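Local coordinates for protein xylooligosaccharide oxidase (Myceliophthora thermophila, PDB 5L6G) that oxidises the C1 hydroxyl of xylooligosaccharides and related sugars to lactones, using a bicovalently bound FAD and reducing molecular oxygen to hydrogen peroxide, at residues 260-266 with 381-386. Numbering follows the deposited sequence.
Sequences LLNGGMP and MYGGPN
L260, in its t,p rotamer, lays its isobutyl end over the end of strand 374-381 and the loop that follows, CD2 4.0 Å from M381 CA and CD1 3.7 Å from G383 O. M265 also packs on M381, its CE 3.5 Å from M381 CB. The 260-266 segment illustrates a Schellman motif: helix 246-261 ends, G263 takes positive phi (phi/psi 83°/24°) as C-prime, and G263 N hydrogen-bonds to L260 O (3.0 Å) and G264 N to W259 O. Against this end runs the 381-386 segment, with L261 nearest G384 (CA-CA 4.7 Å) and G263 nearest P385 (5.1 Å). G384, at phi/psi 89°/171°, passes where a CB would strike L260 O; P385 then sets CD 3.4 Å from L260 O and 3.3 Å from L261 O. N386 (chi1 m) points toward 260-266, ND2 donating to M265 O at 3.0 Å. The contact joins a helix C-terminus to a loop of the substrate domain's sheet; the M381 and substrate-binding R272 side chains are about 6 Å apart. Its chemistry combines leucine-methionine packing, P385 against helix-end carbonyls, and a directed amide-to-carbonyl hydrogen bond linking the N386 side chain to the backbone just past the Schellman turn.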
ATOM      1  N   LEU A 260      22.853   3.153   4.225  1.00 13.57           N
ATOM      2  CA  LEU A 260      21.537   3.638   4.646  1.00 13.41           C
ATOM      3  C   LEU A 260      21.444   3.683   6.169  1.00 13.82           C
ATOM      4  O   LEU A 260      21.024   4.670   6.762  1.00 14.18           O
ATOM      5  CB  LEU A 260      20.421   2.751   4.083  1.00 12.75           C
ATOM      6  CG  LEU A 260      18.977   3.176   4.373  1.00 12.64           C
ATOM      7  CD1 LEU A 260      18.662   4.532   3.776  1.00 12.88           C
ATOM      8  CD2 LEU A 260      18.031   2.124   3.837  1.00 12.26           C
ATOM      9  N   LEU A 261      21.877   2.606   6.792  1.00 14.18           N
ATOM     10  CA  LEU A 261      21.760   2.434   8.215  1.00 14.69           C
ATOM     11  C   LEU A 261      22.594   3.476   8.948  1.00 15.53           C
ATOM     12  O   LEU A 261      22.234   3.917  10.043  1.00 15.64           O
ATOM     13  CB  LEU A 261      22.174   1.006   8.550  1.00 14.87           C
ATOM     14  CG  LEU A 261      21.910   0.395   9.899  1.00 15.32           C
ATOM     15  CD1 LEU A 261      20.445   0.444  10.266  1.00 14.95           C
ATOM     16  CD2 LEU A 261      22.465  -1.040   9.871  1.00 15.26           C
ATOM     17  N   ASN A 262      23.678   3.917   8.326  1.00 15.91           N
ATOM     18  CA  ASN A 262      24.499   4.967   8.892  1.00 17.03           C
ATOM     19  C   ASN A 262      24.157   6.399   8.482  1.00 17.06           C
ATOM     20  O   ASN A 262      24.946   7.292   8.705  1.00 17.53           O
ATOM     21  CB  ASN A 262      25.975   4.666   8.628  1.00 17.79           C
ATOM     22  CG  ASN A 262      26.494   3.560   9.529  1.00 18.36           C
ATOM     23  OD1 ASN A 262      26.756   3.783  10.709  1.00 19.04           O
ATOM     24  ND2 ASN A 262      26.564   2.340   8.995  1.00 18.36           N
ATOM     25  N   GLY A 263      22.969   6.622   7.928  1.00 16.66           N
ATOM     26  CA  GLY A 263      22.497   7.979   7.679  1.00 16.71           C
ATOM     27  C   GLY A 263      23.029   8.570   6.386  1.00 16.88           C
ATOM     28  O   GLY A 263      23.072   9.801   6.234  1.00 17.70           O
ATOM     29  N   GLY A 264      23.400   7.710   5.441  1.00 16.04           N
ATOM     30  CA  GLY A 264      23.946   8.158   4.174  1.00 16.10           C
ATOM     31  C   GLY A 264      22.921   8.823   3.266  1.00 15.75           C
ATOM     32  O   GLY A 264      23.267   9.655   2.431  1.00 15.99           O
ATOM     33  N   MET A 265      21.663   8.426   3.403  1.00 15.20           N
ATOM     34  CA  MET A 265      20.597   8.924   2.527  1.00 14.88           C
ATOM     35  C   MET A 265      19.956  10.182   3.095  1.00 15.10           C
ATOM     36  O   MET A 265      19.336  10.142   4.144  1.00 14.82           O
ATOM     37  CB  MET A 265      19.529   7.846   2.272  1.00 14.29           C
ATOM     38  CG  MET A 265      18.662   8.186   1.070  1.00 14.26           C
ATOM     39  SD  MET A 265      17.747   6.848   0.282  1.00 14.20           S
ATOM     40  CE  MET A 265      16.291   6.856   1.288  1.00 13.46           C
ATOM     41  N   PRO A 266      20.081  11.302   2.386  1.00 15.46           N
ATOM     42  CA  PRO A 266      19.560  12.517   2.989  1.00 16.20           C
ATOM     43  C   PRO A 266      18.038  12.568   2.905  1.00 16.03           C
ATOM     44  O   PRO A 266      17.419  11.828   2.116  1.00 15.21           O
ATOM     45  CB  PRO A 266      20.240  13.617   2.175  1.00 16.80           C
ATOM     46  CG  PRO A 266      20.429  12.989   0.838  1.00 16.46           C
ATOM     47  CD  PRO A 266      20.822  11.582   1.147  1.00 15.89           C
ATOM     48  N   MET A 381      14.430   1.840  -0.023  1.00 11.69           N
ATOM     49  CA  MET A 381      15.240   2.438   1.026  1.00 11.94           C
ATOM     50  C   MET A 381      14.275   3.089   2.018  1.00 11.95           C
ATOM     51  O   MET A 381      13.843   4.209   1.850  1.00 12.11           O
ATOM     52  CB  MET A 381      16.246   3.466   0.448  1.00 12.54           C
ATOM     53  CG  MET A 381      17.162   2.896  -0.613  1.00 12.77           C
ATOM     54  SD  MET A 381      18.256   1.531  -0.135  1.00 13.33           S
ATOM     55  CE  MET A 381      17.297   0.122  -0.670  1.00 12.51           C
ATOM     56  N   TYR A 382      13.942   2.350   3.063  1.00 11.56           N
ATOM     57  CA  TYR A 382      12.749   2.610   3.855  1.00 11.27           C
ATOM     58  C   TYR A 382      13.062   3.323   5.167  1.00 11.38           C
ATOM     59  O   TYR A 382      12.392   4.287   5.548  1.00 11.38           O
ATOM     60  CB  TYR A 382      12.066   1.259   4.091  1.00 11.08           C
ATOM     61  CG  TYR A 382      10.866   1.263   5.004  1.00 10.91           C
ATOM     62  CD1 TYR A 382      11.017   1.124   6.376  1.00 11.16           C
ATOM     63  CD2 TYR A 382       9.593   1.383   4.496  1.00 10.84           C
ATOM     64  CE1 TYR A 382       9.935   1.111   7.220  1.00 11.16           C
ATOM     65  CE2 TYR A 382       8.490   1.359   5.329  1.00 10.68           C
ATOM     66  CZ  TYR A 382       8.668   1.232   6.690  1.00 11.02           C
ATOM     67  OH  TYR A 382       7.577   1.216   7.510  1.00 11.38           O
ATOM     68  N   GLY A 383      14.069   2.816   5.872  1.00 11.23           N
ATOM     69  CA  GLY A 383      14.381   3.240   7.218  1.00 11.55           C
ATOM     70  C   GLY A 383      15.686   4.014   7.308  1.00 11.95           C
ATOM     71  O   GLY A 383      16.054   4.765   6.402  1.00 12.09           O
ATOM     72  N   GLY A 384      16.369   3.862   8.436  1.00 12.32           N
ATOM     73  CA  GLY A 384      17.589   4.584   8.687  1.00 12.73           C
ATOM     74  C   GLY A 384      17.346   5.925   9.350  1.00 13.29           C
ATOM     75  O   GLY A 384      16.220   6.397   9.422  1.00 12.79           O
ATOM     76  N   PRO A 385      18.425   6.575   9.794  1.00 14.16           N
ATOM     77  CA  PRO A 385      18.367   7.778  10.634  1.00 14.93           C
ATOM     78  C   PRO A 385      17.649   8.995  10.051  1.00 15.10           C
ATOM     79  O   PRO A 385      17.207   9.872  10.813  1.00 15.78           O
ATOM     80  CB  PRO A 385      19.842   8.121  10.861  1.00 15.56           C
ATOM     81  CG  PRO A 385      20.588   6.870  10.614  1.00 15.41           C
ATOM     82  CD  PRO A 385      19.802   6.077   9.622  1.00 14.51           C
ATOM     83  N   ASN A 386      17.532   9.069   8.731  1.00 14.86           N
ATOM     84  CA  ASN A 386      16.916  10.224   8.080  1.00 15.12           C
ATOM     85  C   ASN A 386      15.514  10.028   7.551  1.00 14.54           C
ATOM     86  O   ASN A 386      14.915  10.970   7.019  1.00 14.99           O
ATOM     87  CB  ASN A 386      17.819  10.728   6.967  1.00 15.24           C
ATOM     88  CG  ASN A 386      19.126  11.239   7.506  1.00 16.06           C
ATOM     89  OD1 ASN A 386      19.145  11.911   8.531  1.00 16.69           O
ATOM     90  ND2 ASN A 386      20.219  10.869   6.869  1.00 16.01           N
TER